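Local coordinates for NikO protein (Streptomyces tendae, PDB 4FQD) that acts as an enolpyruvyl transferase essential in nikkomycin biosynthesis, probably taking the enolpyruvyl group from phosphoenolpyruvate, as its MurA-type relatives do, at residues R284-I290 with G314-A320; S31-L37 with N55-E61; T209-P215 with E241-H246; D176-Y180 with Y192-V196; T358-E362 with T387-V391. The protein carries 4 engineered substitutions. All blocks are in the same frame, centred on the assembly; numbering follows the deposited sequence.

Contact 1: residues R284-I290 with G314-A320; sequences RITGPGI and GADEVTA
Strands 284-286 and 317-320 run antiparallel, their axes 4.5 Å apart at 155°. Arg284 faces Thr319 and Thr286 faces Glu317 as non-hydrogen-bonded pairs. Between them Ile285 and Val318 form the hydrogen-bonded pair, with Ile285 N to Val318 O at 2.7 Å and Val318 N to Ile285 O at 2.8 Å. Gly287 N then donates to Asp316 O (2.8 Å), and the chain turns through a type II beta turn from Gly287 to Ile290, with Gly289 at positive phi (73/38). Asp316 (chi1 m) catches the turn, its OD1 accepting from Gly289 N at 2.9 Å. The two strands are the central pair of a four-stranded unit of the inverse beta/alpha barrel, strand 27-29 running parallel beside 283-286. On the Ile285 side, towards helix 265-278, Ile285 CB meets Val318 CG2 (3.7 Å), and Ile290 CG2 tucks against Val318 CG1 (3.9 Å). On the other face Arg284 reaches along the sheet to Glu317, a salt bridge with NH1 and OE2 2.7 Å apart.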
# COMPACT_ATOMS: atom_id res chain seq x y z
N ARG A 284 4.97 -5.43 -30.40
CA ARG A 284 4.96 -6.87 -30.20
C ARG A 284 6.20 -7.31 -29.42
O ARG A 284 7.33 -7.00 -29.81
CB ARG A 284 4.90 -7.60 -31.55
CG ARG A 284 4.03 -8.85 -31.54
CD ARG A 284 3.83 -9.37 -32.95
NE ARG A 284 5.10 -9.73 -33.58
CZ ARG A 284 5.64 -10.94 -33.54
NH1 ARG A 284 5.02 -11.92 -32.90
NH2 ARG A 284 6.80 -11.18 -34.14
N ILE A 285 5.97 -8.01 -28.32
CA ILE A 285 7.06 -8.46 -27.45
C ILE A 285 7.04 -9.98 -27.34
O ILE A 285 6.12 -10.56 -26.77
CB ILE A 285 6.93 -7.85 -26.04
CG1 ILE A 285 6.67 -6.34 -26.14
CG2 ILE A 285 8.17 -8.15 -25.22
CD1 ILE A 285 6.15 -5.73 -24.86
N THR A 286 8.07 -10.63 -27.89
CA THR A 286 8.10 -12.08 -27.96
C THR A 286 9.01 -12.73 -26.93
O THR A 286 9.89 -12.08 -26.36
CB THR A 286 8.52 -12.57 -29.36
OG1 THR A 286 9.88 -12.19 -29.62
CG2 THR A 286 7.61 -11.97 -30.43
N GLY A 287 8.80 -14.02 -26.70
CA GLY A 287 9.60 -14.78 -25.76
C GLY A 287 8.97 -16.15 -25.54
O GLY A 287 7.76 -16.24 -25.36
N PRO A 288 9.79 -17.21 -25.55
CA PRO A 288 9.29 -18.57 -25.38
C PRO A 288 8.63 -18.78 -24.02
O PRO A 288 9.31 -18.74 -22.99
CB PRO A 288 10.55 -19.44 -25.51
CG PRO A 288 11.68 -18.52 -25.18
CD PRO A 288 11.26 -17.17 -25.69
N GLY A 289 7.32 -18.99 -24.02
CA GLY A 289 6.59 -19.18 -22.78
C GLY A 289 6.44 -17.89 -22.00
O GLY A 289 6.51 -17.89 -20.77
N ILE A 290 6.22 -16.80 -22.72
CA ILE A 290 6.08 -15.49 -22.10
C ILE A 290 4.77 -15.39 -21.31
O ILE A 290 4.62 -14.52 -20.46
CB ILE A 290 6.15 -14.35 -23.14
CG1 ILE A 290 6.57 -13.03 -22.48
CG2 ILE A 290 4.82 -14.20 -23.86
CD1 ILE A 290 6.74 -11.88 -23.45
N GLY A 314 -0.57 -13.37 -25.36
CA GLY A 314 -0.58 -14.62 -26.10
C GLY A 314 0.29 -15.66 -25.42
O GLY A 314 0.56 -15.57 -24.22
N ALA A 315 0.73 -16.66 -26.19
CA ALA A 315 1.54 -17.74 -25.64
C ALA A 315 3.02 -17.38 -25.62
O ALA A 315 3.67 -17.41 -24.58
CB ALA A 315 1.31 -19.01 -26.43
N ASP A 316 3.55 -17.04 -26.79
CA ASP A 316 4.96 -16.69 -26.91
C ASP A 316 5.15 -15.21 -27.23
O ASP A 316 6.25 -14.78 -27.59
CB ASP A 316 5.65 -17.54 -27.98
CG ASP A 316 5.58 -19.03 -27.67
OD1 ASP A 316 6.27 -19.47 -26.73
OD2 ASP A 316 4.84 -19.75 -28.37
N GLU A 317 4.08 -14.44 -27.11
CA GLU A 317 4.15 -13.01 -27.38
C GLU A 317 3.10 -12.21 -26.60
O GLU A 317 2.03 -12.72 -26.28
CB GLU A 317 3.98 -12.74 -28.88
CG GLU A 317 2.58 -13.02 -29.41
CD GLU A 317 2.38 -12.51 -30.82
OE1 GLU A 317 1.68 -11.48 -30.98
OE2 GLU A 317 2.91 -13.13 -31.77
N VAL A 318 3.44 -10.97 -26.29
CA VAL A 318 2.47 -10.03 -25.74
C VAL A 318 2.52 -8.74 -26.55
O VAL A 318 3.55 -8.40 -27.14
CB VAL A 318 2.73 -9.72 -24.25
CG1 VAL A 318 2.66 -10.99 -23.43
CG2 VAL A 318 4.06 -9.02 -24.06
N THR A 319 1.40 -8.03 -26.60
CA THR A 319 1.32 -6.82 -27.40
C THR A 319 0.91 -5.62 -26.55
O THR A 319 -0.21 -5.57 -26.03
CB THR A 319 0.34 -6.98 -28.57
OG1 THR A 319 0.84 -7.98 -29.48
CG2 THR A 319 0.17 -5.68 -29.32
N ALA A 320 1.82 -4.66 -26.41
CA ALA A 320 1.56 -3.46 -25.63
C ALA A 320 1.11 -2.31 -26.52
O ALA A 320 1.80 -1.94 -27.47
CB ALA A 320 2.80 -3.07 -24.83

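Contact 2: residues S31-L37 with N55-E61; sequences SGFKHSL and NCPDIVE
This contact lies where the chain leaves strand 27-29 of one domain and enters helix 34-44 of the other, beside the loop into helix 60-71. Gly32 (-65/159) packs against the backbone of Asn55, which has left-handed angles (53/45): Gly32 CA is 3.1 Å from Asn55 O, a CA-H...O contact so close that a CB would collide. A water accepts from Gly32 N (3.0 Å) and donates to Asn55 OD1 (2.6 Å); Asn55 ND2 bonds Leu261 O. Phe33 takes the N-cap of the first helix and Ile59 that of the second. Pro57 packs into the bend of 31-37, its CG 3.4 Å from Gly32 O and 3.8 Å from Leu37 CD2, its CB 3.8 Å from Ser31 CB. Leu37 (chi1 t, chi2 p) also touches Cys56, CD1 to SG 3.8 Å. Lys34, fully extended, passes Ile59, CB to CD1 3.8 Å. Its NZ binds Arg436 O and stays 4.4 Å from Glu61 OE2, beyond a salt bridge. A sulfate, probably from the crystallisation liquor, lies about 5 Å from the Lys34 side chain; the place fits the interdomain cleft that holds the active site in MurA enzymes.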
# COMPACT_ATOMS: atom_id res chain seq x y z
N SER A 31 14.95 -11.82 -23.40
CA SER A 31 15.93 -12.82 -22.99
C SER A 31 15.43 -13.52 -21.73
O SER A 31 14.47 -13.07 -21.11
CB SER A 31 17.29 -12.17 -22.74
OG SER A 31 17.83 -11.64 -23.94
N GLY A 32 16.08 -14.61 -21.36
CA GLY A 32 15.68 -15.39 -20.20
C GLY A 32 15.84 -14.63 -18.90
O GLY A 32 16.60 -13.67 -18.81
N PHE A 33 15.11 -15.08 -17.88
CA PHE A 33 15.13 -14.45 -16.57
C PHE A 33 16.52 -14.55 -15.94
O PHE A 33 17.04 -15.65 -15.73
CB PHE A 33 14.09 -15.08 -15.65
CG PHE A 33 13.72 -14.24 -14.46
CD1 PHE A 33 14.07 -12.90 -14.40
CD2 PHE A 33 13.03 -14.79 -13.39
CE1 PHE A 33 13.73 -12.12 -13.31
CE2 PHE A 33 12.69 -14.02 -12.30
CZ PHE A 33 13.04 -12.68 -12.25
N LYS A 34 17.10 -13.39 -15.65
CA LYS A 34 18.41 -13.30 -15.01
C LYS A 34 18.45 -14.04 -13.68
O LYS A 34 19.42 -14.75 -13.38
CB LYS A 34 18.76 -11.83 -14.79
CG LYS A 34 19.86 -11.60 -13.77
CD LYS A 34 20.02 -10.12 -13.47
CE LYS A 34 21.04 -9.89 -12.38
NZ LYS A 34 21.20 -8.45 -12.05
N HIS A 35 17.40 -13.88 -12.89
CA HIS A 35 17.36 -14.46 -11.55
C HIS A 35 17.13 -15.97 -11.58
O HIS A 35 17.63 -16.70 -10.72
CB HIS A 35 16.31 -13.76 -10.69
CG HIS A 35 16.59 -12.30 -10.48
ND1 HIS A 35 15.65 -11.32 -10.69
CD2 HIS A 35 17.71 -11.66 -10.07
CE1 HIS A 35 16.18 -10.14 -10.42
NE2 HIS A 35 17.43 -10.32 -10.04
N SER A 36 16.38 -16.44 -12.58
CA SER A 36 16.18 -17.88 -12.76
C SER A 36 17.46 -18.54 -13.25
O SER A 36 17.75 -19.69 -12.91
CB SER A 36 15.05 -18.14 -13.76
OG SER A 36 13.79 -17.81 -13.21
N LEU A 37 18.22 -17.80 -14.05
CA LEU A 37 19.52 -18.27 -14.52
C LEU A 37 20.46 -18.53 -13.35
O LEU A 37 21.14 -19.55 -13.31
CB LEU A 37 20.14 -17.23 -15.46
CG LEU A 37 21.62 -17.43 -15.80
CD1 LEU A 37 21.85 -18.75 -16.51
CD2 LEU A 37 22.11 -16.27 -16.64
N ASN A 55 17.26 -20.48 -23.85
CA ASN A 55 16.79 -19.11 -23.64
C ASN A 55 17.61 -18.42 -22.55
O ASN A 55 17.07 -17.77 -21.66
CB ASN A 55 15.30 -19.08 -23.30
CG ASN A 55 14.71 -17.68 -23.38
OD1 ASN A 55 15.13 -16.86 -24.20
ND2 ASN A 55 13.74 -17.40 -22.52
N CYS A 56 18.93 -18.58 -22.62
CA CYS A 56 19.82 -17.98 -21.64
C CYS A 56 20.24 -16.58 -22.08
O CYS A 56 20.71 -16.39 -23.20
CB CYS A 56 21.06 -18.86 -21.43
SG CYS A 56 22.23 -18.21 -20.21
N PRO A 57 20.06 -15.60 -21.19
CA PRO A 57 20.38 -14.20 -21.50
C PRO A 57 21.89 -13.99 -21.63
O PRO A 57 22.67 -14.56 -20.86
CB PRO A 57 19.84 -13.44 -20.28
CG PRO A 57 19.87 -14.44 -19.18
CD PRO A 57 19.55 -15.76 -19.81
N ASP A 58 22.29 -13.17 -22.60
CA ASP A 58 23.69 -12.84 -22.79
C ASP A 58 24.05 -11.60 -21.98
O ASP A 58 24.18 -10.50 -22.53
CB ASP A 58 23.98 -12.61 -24.28
CG ASP A 58 25.45 -12.38 -24.56
OD1 ASP A 58 26.29 -12.80 -23.73
OD2 ASP A 58 25.77 -11.77 -25.60
N ILE A 59 24.20 -11.78 -20.67
CA ILE A 59 24.51 -10.68 -19.78
C ILE A 59 25.77 -10.96 -18.97
O ILE A 59 26.46 -11.95 -19.19
CB ILE A 59 23.34 -10.40 -18.82
CG1 ILE A 59 22.95 -11.67 -18.06
CG2 ILE A 59 22.14 -9.85 -19.58
CD1 ILE A 59 21.78 -11.49 -17.12
N VAL A 60 26.06 -10.07 -18.02
CA VAL A 60 27.26 -10.18 -17.20
C VAL A 60 27.27 -11.46 -16.36
O VAL A 60 28.28 -12.15 -16.28
CB VAL A 60 27.42 -8.97 -16.26
CG1 VAL A 60 28.64 -9.12 -15.37
CG2 VAL A 60 27.50 -7.68 -17.08
N GLU A 61 26.12 -11.77 -15.76
CA GLU A 61 25.98 -12.95 -14.91
C GLU A 61 26.38 -14.23 -15.63
O GLU A 61 27.08 -15.07 -15.08
CB GLU A 61 24.54 -13.06 -14.40
CG GLU A 61 24.10 -11.93 -13.48
CD GLU A 61 24.58 -12.12 -12.05
OE1 GLU A 61 24.88 -13.27 -11.68
OE2 GLU A 61 24.65 -11.13 -11.31
O HOH W 1 17.30 -15.51 -23.92

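Contact 3: residues T209-P215 with E241-H246; sequences TTTLQHP and ETWVIH
Strands 209-213 and 242-246, axes 4.6 Å apart at 162°, are the central antiparallel pair of a beta-alpha-beta-alpha-beta-beta unit, the repeat of the inverse barrel. Two hydrogen-bonded pairs satisfy the facing amides and carbonyls: Thr210 N to Ile245 O (2.9 Å) with Ile245 N to Thr210 O (2.7 Å), then Leu212 N to Trp243 O (2.7 Å) with Trp243 N to Leu212 O (2.9 Å). The backbone groups of Thr211 and Gln213 point the other way and bond to Cys173, Ile175 and Met177. Beyond the last pair His214, in left-handed conformation (52/65), still gives its N to Glu241 O at 2.9 Å. Its ring is held by Asp176 through ND1, and the Glu241 carboxylate pairs with Arg337. At the opposite end Thr209 OG1 and His246 ND1 share a weak hydrogen bond of 3.3 Å, while His246 NE2 goes to Glu236. On the helix-covered face, Leu212 CG packs on Ile245 CD1 (3.7 Å), and Pro215 CG makes a CH-pi contact over the Trp243 six-membered ring, 3.6 Å from its centroid.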
# COMPACT_ATOMS: atom_id res chain seq x y z
N THR A 209 15.23 -35.07 6.07
CA THR A 209 14.04 -34.35 5.64
C THR A 209 14.05 -32.90 6.12
O THR A 209 14.03 -32.63 7.32
CB THR A 209 12.76 -35.04 6.15
OG1 THR A 209 12.64 -36.33 5.54
CG2 THR A 209 11.54 -34.20 5.81
N THR A 210 14.07 -31.97 5.17
CA THR A 210 14.02 -30.55 5.48
C THR A 210 12.65 -29.99 5.10
O THR A 210 12.16 -30.22 3.99
CB THR A 210 15.12 -29.77 4.73
OG1 THR A 210 16.41 -30.20 5.20
CG2 THR A 210 14.98 -28.28 4.96
N THR A 211 12.04 -29.26 6.02
CA THR A 211 10.71 -28.70 5.79
C THR A 211 10.73 -27.17 5.86
O THR A 211 11.08 -26.59 6.88
CB THR A 211 9.69 -29.24 6.81
OG1 THR A 211 9.70 -30.67 6.79
CG2 THR A 211 8.29 -28.74 6.49
N LEU A 212 10.34 -26.54 4.76
CA LEU A 212 10.34 -25.08 4.68
C LEU A 212 8.92 -24.53 4.75
O LEU A 212 8.00 -25.07 4.13
CB LEU A 212 11.04 -24.61 3.41
CG LEU A 212 12.42 -25.20 3.15
CD1 LEU A 212 13.07 -24.55 1.94
CD2 LEU A 212 13.31 -25.06 4.38
N GLN A 213 8.74 -23.45 5.50
CA GLN A 213 7.42 -22.88 5.71
C GLN A 213 7.30 -21.47 5.14
O GLN A 213 8.21 -20.66 5.30
CB GLN A 213 7.09 -22.85 7.20
CG GLN A 213 5.65 -23.12 7.49
CD GLN A 213 5.25 -24.54 7.15
OE1 GLN A 213 4.15 -24.79 6.67
NE2 GLN A 213 6.15 -25.49 7.42
N HIS A 214 6.17 -21.20 4.49
CA HIS A 214 5.91 -19.90 3.85
C HIS A 214 7.03 -19.47 2.91
O HIS A 214 7.70 -18.47 3.15
CB HIS A 214 5.68 -18.82 4.91
CG HIS A 214 4.63 -19.16 5.91
ND1 HIS A 214 4.92 -19.53 7.20
CD2 HIS A 214 3.28 -19.18 5.81
CE1 HIS A 214 3.80 -19.77 7.86
NE2 HIS A 214 2.79 -19.57 7.03
N PRO A 215 7.24 -20.23 1.81
CA PRO A 215 8.36 -19.95 0.92
C PRO A 215 8.08 -18.82 -0.07
O PRO A 215 6.93 -18.45 -0.29
CB PRO A 215 8.52 -21.27 0.16
CG PRO A 215 7.13 -21.80 0.08
CD PRO A 215 6.44 -21.38 1.36
N GLU A 241 1.59 -23.77 1.98
CA GLU A 241 2.71 -23.04 2.56
C GLU A 241 3.77 -23.98 3.13
O GLU A 241 4.60 -23.56 3.94
CB GLU A 241 2.21 -22.10 3.67
CG GLU A 241 1.16 -21.09 3.21
CD GLU A 241 1.73 -20.03 2.29
OE1 GLU A 241 2.97 -19.94 2.17
OE2 GLU A 241 0.93 -19.27 1.69
N THR A 242 3.74 -25.23 2.71
CA THR A 242 4.68 -26.23 3.23
C THR A 242 5.43 -26.97 2.13
O THR A 242 4.83 -27.69 1.34
CB THR A 242 3.97 -27.26 4.12
OG1 THR A 242 3.33 -26.59 5.22
CG2 THR A 242 4.96 -28.27 4.67
N TRP A 243 6.75 -26.78 2.10
CA TRP A 243 7.60 -27.49 1.15
C TRP A 243 8.51 -28.45 1.89
O TRP A 243 9.20 -28.07 2.84
CB TRP A 243 8.43 -26.50 0.33
CG TRP A 243 7.62 -25.71 -0.65
CD1 TRP A 243 6.27 -25.74 -0.82
CD2 TRP A 243 8.12 -24.77 -1.61
NE1 TRP A 243 5.89 -24.88 -1.81
CE2 TRP A 243 7.01 -24.26 -2.32
CE3 TRP A 243 9.40 -24.29 -1.93
CZ2 TRP A 243 7.13 -23.32 -3.33
CZ3 TRP A 243 9.52 -23.35 -2.94
CH2 TRP A 243 8.40 -22.87 -3.62
N VAL A 244 8.51 -29.71 1.46
CA VAL A 244 9.31 -30.74 2.10
C VAL A 244 10.38 -31.29 1.16
O VAL A 244 10.07 -31.79 0.08
CB VAL A 244 8.43 -31.91 2.59
CG1 VAL A 244 9.28 -33.02 3.17
CG2 VAL A 244 7.41 -31.41 3.61
N ILE A 245 11.64 -31.18 1.57
CA ILE A 245 12.74 -31.70 0.77
C ILE A 245 13.33 -32.96 1.41
O ILE A 245 14.04 -32.88 2.42
CB ILE A 245 13.87 -30.66 0.61
CG1 ILE A 245 13.32 -29.34 0.08
CG2 ILE A 245 14.97 -31.21 -0.30
CD1 ILE A 245 13.17 -28.28 1.15
N HIS A 246 13.04 -34.11 0.82
CA HIS A 246 13.63 -35.36 1.27
C HIS A 246 15.04 -35.48 0.69
O HIS A 246 15.26 -36.16 -0.31
CB HIS A 246 12.77 -36.54 0.86
CG HIS A 246 11.35 -36.45 1.33
ND1 HIS A 246 11.00 -36.65 2.65
CD2 HIS A 246 10.20 -36.18 0.67
CE1 HIS A 246 9.69 -36.50 2.78
NE2 HIS A 246 9.19 -36.22 1.59

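Contact 4: residues D176-Y180 with Y192-V196; sequences DMLDY and YSGAV. With SO4 (sulfate ion), chain C.
A short 3-10 turn, 177-179, lies against the first turn of helix 192-204. Asp176 starts it as an Asx turn, OD1 accepting from Leu178 N at 3.3 Å. The CA atoms approach most closely at Tyr180 and Tyr192 (5.1 Å), and the join is made by shape. Met177 is the main knob: curled back with chi1 and chi2 both m, it fits between Tyr192 and Val196, with CB 3.7 Å from Tyr192 CE1 at the ring edge and CG 3.7 Å from Val196 CG2. One turn on from Tyr192, Ala195 is the bump on the helix; its CB sits over the face of the Tyr180 ring, 4.0 Å from the centroid, a CH-pi contact. On the far side Ser193 OG holds a sulfate, probably from the crystallisation liquor, to O1 at 2.8 Å. Helix 142-149 closes over the Tyr180 ring, whose OH bonds Asp146, while strand 209-213 backs Met177 through Leu212 and Tyr192 OH reaches His214 O just beyond that strand.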
# COMPACT_ATOMS: atom_id res chain seq x y z
N ASP A 176 10.74 -21.81 9.30
CA ASP A 176 9.69 -20.92 8.83
C ASP A 176 10.37 -19.74 8.14
O ASP A 176 11.09 -18.98 8.78
CB ASP A 176 8.83 -20.44 9.99
CG ASP A 176 7.51 -19.84 9.54
OD1 ASP A 176 7.42 -19.39 8.38
OD2 ASP A 176 6.56 -19.83 10.35
N MET A 177 10.13 -19.59 6.84
CA MET A 177 10.80 -18.56 6.05
C MET A 177 10.40 -17.14 6.44
O MET A 177 11.03 -16.17 6.02
CB MET A 177 10.58 -18.78 4.56
CG MET A 177 11.28 -20.01 4.03
SD MET A 177 13.06 -19.88 4.33
CE MET A 177 13.42 -21.53 4.90
N LEU A 178 9.35 -17.01 7.25
CA LEU A 178 8.92 -15.70 7.73
C LEU A 178 9.93 -15.14 8.73
O LEU A 178 9.88 -13.96 9.09
CB LEU A 178 7.53 -15.79 8.37
CG LEU A 178 6.40 -16.20 7.42
CD1 LEU A 178 5.05 -16.09 8.10
CD2 LEU A 178 6.44 -15.36 6.15
N ASP A 179 10.85 -16.00 9.17
CA ASP A 179 11.96 -15.58 10.02
C ASP A 179 12.88 -14.62 9.27
O ASP A 179 13.66 -13.89 9.88
CB ASP A 179 12.75 -16.81 10.47
CG ASP A 179 12.05 -17.58 11.57
OD1 ASP A 179 10.85 -17.35 11.81
OD2 ASP A 179 12.72 -18.43 12.20
N TYR A 180 12.79 -14.64 7.95
CA TYR A 180 13.65 -13.82 7.11
C TYR A 180 12.87 -12.77 6.33
O TYR A 180 13.25 -12.38 5.23
CB TYR A 180 14.46 -14.71 6.16
CG TYR A 180 15.24 -15.78 6.89
CD1 TYR A 180 16.49 -15.51 7.43
CD2 TYR A 180 14.72 -17.06 7.04
CE1 TYR A 180 17.20 -16.49 8.10
CE2 TYR A 180 15.42 -18.04 7.71
CZ TYR A 180 16.66 -17.75 8.24
OH TYR A 180 17.37 -18.73 8.90
N TYR A 192 14.10 -12.29 2.33
CA TYR A 192 13.12 -13.34 2.11
C TYR A 192 13.54 -14.29 0.98
O TYR A 192 13.76 -15.48 1.21
CB TYR A 192 11.75 -12.73 1.82
CG TYR A 192 10.59 -13.70 1.86
CD1 TYR A 192 10.74 -15.00 2.36
CD2 TYR A 192 9.33 -13.33 1.41
CE1 TYR A 192 9.68 -15.88 2.39
CE2 TYR A 192 8.27 -14.20 1.43
CZ TYR A 192 8.44 -15.48 1.93
OH TYR A 192 7.37 -16.34 1.96
N SER A 193 13.65 -13.75 -0.23
CA SER A 193 13.90 -14.57 -1.41
C SER A 193 15.24 -15.31 -1.34
O SER A 193 15.33 -16.48 -1.72
CB SER A 193 13.83 -13.73 -2.68
OG SER A 193 14.88 -12.78 -2.73
N GLY A 194 16.27 -14.63 -0.86
CA GLY A 194 17.60 -15.22 -0.76
C GLY A 194 17.67 -16.37 0.23
O GLY A 194 18.35 -17.37 -0.01
N ALA A 195 16.95 -16.23 1.34
CA ALA A 195 16.94 -17.26 2.38
C ALA A 195 16.25 -18.53 1.88
O ALA A 195 16.67 -19.64 2.23
CB ALA A 195 16.25 -16.74 3.63
N VAL A 196 15.21 -18.37 1.08
CA VAL A 196 14.47 -19.50 0.54
C VAL A 196 15.33 -20.28 -0.46
O VAL A 196 15.37 -21.51 -0.43
CB VAL A 196 13.17 -19.05 -0.15
CG1 VAL A 196 12.47 -20.23 -0.81
CG2 VAL A 196 12.25 -18.37 0.85
S SO4 C . 17.74 -12.03 -4.30
O1 SO4 C . 17.35 -13.38 -3.93
O2 SO4 C . 18.87 -12.08 -5.23
O3 SO4 C . 16.61 -11.36 -4.94
O4 SO4 C . 18.13 -11.29 -3.10

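Contact 5: residues T358-E362 with T387-V391; sequences TYIRE and TVLRV
Thr358 begins a run of antiparallel pairing, exchanging N to Val391 O and O to Val391 N, each 2.9 Å, with the strand axes 4.6 Å apart at 162°. Tyr359 follows in a non-hydrogen-bonded pair with Arg390; with chi1 m its ring leans on the arginine, CE2 3.7 Å from Arg390 CG. Ile360 pairs with Leu389 through the tightest bonds, Ile360 N to Leu389 O and Leu389 N to Ile360 O, both 2.7 Å, with Ile360 CB 4.3 Å from Leu389 CB on the face turned to helix 344-351. These are the middle strands of another four-stranded unit of the inverse barrel, with 331-334 parallel beside 356-362 and 382-385 antiparallel beside 388-393. The opposite face, bearing Tyr359, Arg361, Val388 and Arg390, meets the second subunit: Arg390 NE bonds Ala185 O of that subunit, and its Leu186 packs on Tyr359 and Arg361. Arg361, extended with chi1 to chi3 t, lays its guanidinium over Val388, NH1 to CG2 3.5 Å. A water bridges it to Thr387, 3.1 Å from Thr387 OG1 and a weak 3.3 Å from Arg361 NE. Glu362 N ends the pairing on Thr387 O at 2.8 Å, while its carboxylate turns to Gln344 and Ser341.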
# COMPACT_ATOMS: atom_id res chain seq x y z
N THR A 358 -0.22 9.04 -7.94
CA THR A 358 0.14 7.63 -7.83
C THR A 358 1.01 7.41 -6.60
O THR A 358 2.06 8.04 -6.47
CB THR A 358 0.88 7.12 -9.09
OG1 THR A 358 -0.06 6.96 -10.16
CG2 THR A 358 1.54 5.78 -8.81
N TYR A 359 0.57 6.54 -5.71
CA TYR A 359 1.29 6.28 -4.47
C TYR A 359 2.01 4.94 -4.53
O TYR A 359 1.39 3.89 -4.72
CB TYR A 359 0.34 6.31 -3.27
CG TYR A 359 -0.43 7.60 -3.14
CD1 TYR A 359 -1.65 7.78 -3.79
CD2 TYR A 359 0.06 8.65 -2.37
CE1 TYR A 359 -2.36 8.96 -3.67
CE2 TYR A 359 -0.64 9.84 -2.25
CZ TYR A 359 -1.85 9.98 -2.90
OH TYR A 359 -2.55 11.16 -2.78
N ILE A 360 3.33 4.98 -4.37
CA ILE A 360 4.14 3.77 -4.44
C ILE A 360 4.88 3.53 -3.13
O ILE A 360 5.66 4.37 -2.68
CB ILE A 360 5.16 3.84 -5.59
CG1 ILE A 360 4.44 4.03 -6.93
CG2 ILE A 360 6.03 2.59 -5.61
CD1 ILE A 360 5.37 4.15 -8.12
N ARG A 361 4.63 2.38 -2.52
CA ARG A 361 5.30 2.02 -1.27
C ARG A 361 6.26 0.85 -1.46
O ARG A 361 5.89 -0.18 -2.01
CB ARG A 361 4.28 1.68 -0.19
CG ARG A 361 4.87 1.61 1.21
CD ARG A 361 3.82 1.22 2.23
NE ARG A 361 4.11 1.80 3.54
CZ ARG A 361 3.57 2.93 3.99
NH1 ARG A 361 2.71 3.60 3.23
NH2 ARG A 361 3.88 3.39 5.19
N GLU A 362 7.49 1.03 -0.99
CA GLU A 362 8.51 -0.00 -1.09
C GLU A 362 8.56 -0.83 0.19
O GLU A 362 8.79 -0.30 1.28
CB GLU A 362 9.87 0.64 -1.35
CG GLU A 362 11.03 -0.34 -1.29
CD GLU A 362 10.99 -1.35 -2.42
OE1 GLU A 362 10.96 -0.94 -3.59
OE2 GLU A 362 10.98 -2.57 -2.12
N THR A 387 9.81 5.20 2.80
CA THR A 387 9.45 4.04 1.99
C THR A 387 8.42 4.39 0.92
O THR A 387 8.01 3.53 0.15
CB THR A 387 8.84 2.92 2.84
OG1 THR A 387 7.49 3.26 3.18
CG2 THR A 387 9.63 2.71 4.11
N VAL A 388 8.00 5.65 0.89
CA VAL A 388 6.90 6.05 0.02
C VAL A 388 7.33 7.00 -1.09
O VAL A 388 8.03 7.98 -0.84
CB VAL A 388 5.75 6.68 0.83
CG1 VAL A 388 4.66 7.21 -0.10
CG2 VAL A 388 5.18 5.67 1.81
N LEU A 389 6.90 6.71 -2.31
CA LEU A 389 7.10 7.60 -3.44
C LEU A 389 5.75 7.99 -4.03
O LEU A 389 4.89 7.13 -4.25
CB LEU A 389 7.97 6.93 -4.51
CG LEU A 389 7.95 7.56 -5.90
CD1 LEU A 389 8.53 8.97 -5.87
CD2 LEU A 389 8.70 6.69 -6.90
N ARG A 390 5.56 9.28 -4.29
CA ARG A 390 4.32 9.76 -4.87
C ARG A 390 4.59 10.50 -6.18
O ARG A 390 5.51 11.30 -6.27
CB ARG A 390 3.59 10.68 -3.89
CG ARG A 390 2.18 11.05 -4.32
CD ARG A 390 1.95 12.55 -4.18
NE ARG A 390 2.40 13.05 -2.89
CZ ARG A 390 2.91 14.26 -2.69
NH1 ARG A 390 3.03 15.10 -3.71
NH2 ARG A 390 3.30 14.63 -1.48
N VAL A 391 3.77 10.22 -7.19
CA VAL A 391 3.87 10.90 -8.47
C VAL A 391 2.61 11.72 -8.72
O VAL A 391 1.50 11.19 -8.72
CB VAL A 391 4.08 9.91 -9.63
CG1 VAL A 391 4.07 10.64 -10.96
CG2 VAL A 391 5.39 9.15 -9.44
O HOH W 2 6.84 0.96 5.21

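From the N terminus the chain closes its loops strictly in series, none nesting or crossing. Contact 2 comes first, bringing the start of helix 34-44 against the entry to helix 60-71 where the two domains meet. Contact 4 follows with a short loop, and helix 192-204 leads straight into strand 209-213, where contact 3 opens. These two are one body: Gln213 O lies 2.7 Å from Met177 N, so strand, turn and helix belong to the same unit. The chain then passes to the other domain for contact 1, which touches contact 2 at Pro288 and Asn55, and for contact 5, whose centre lies about 29 Å from that of contact 1, in another sheet, at the subunit interface.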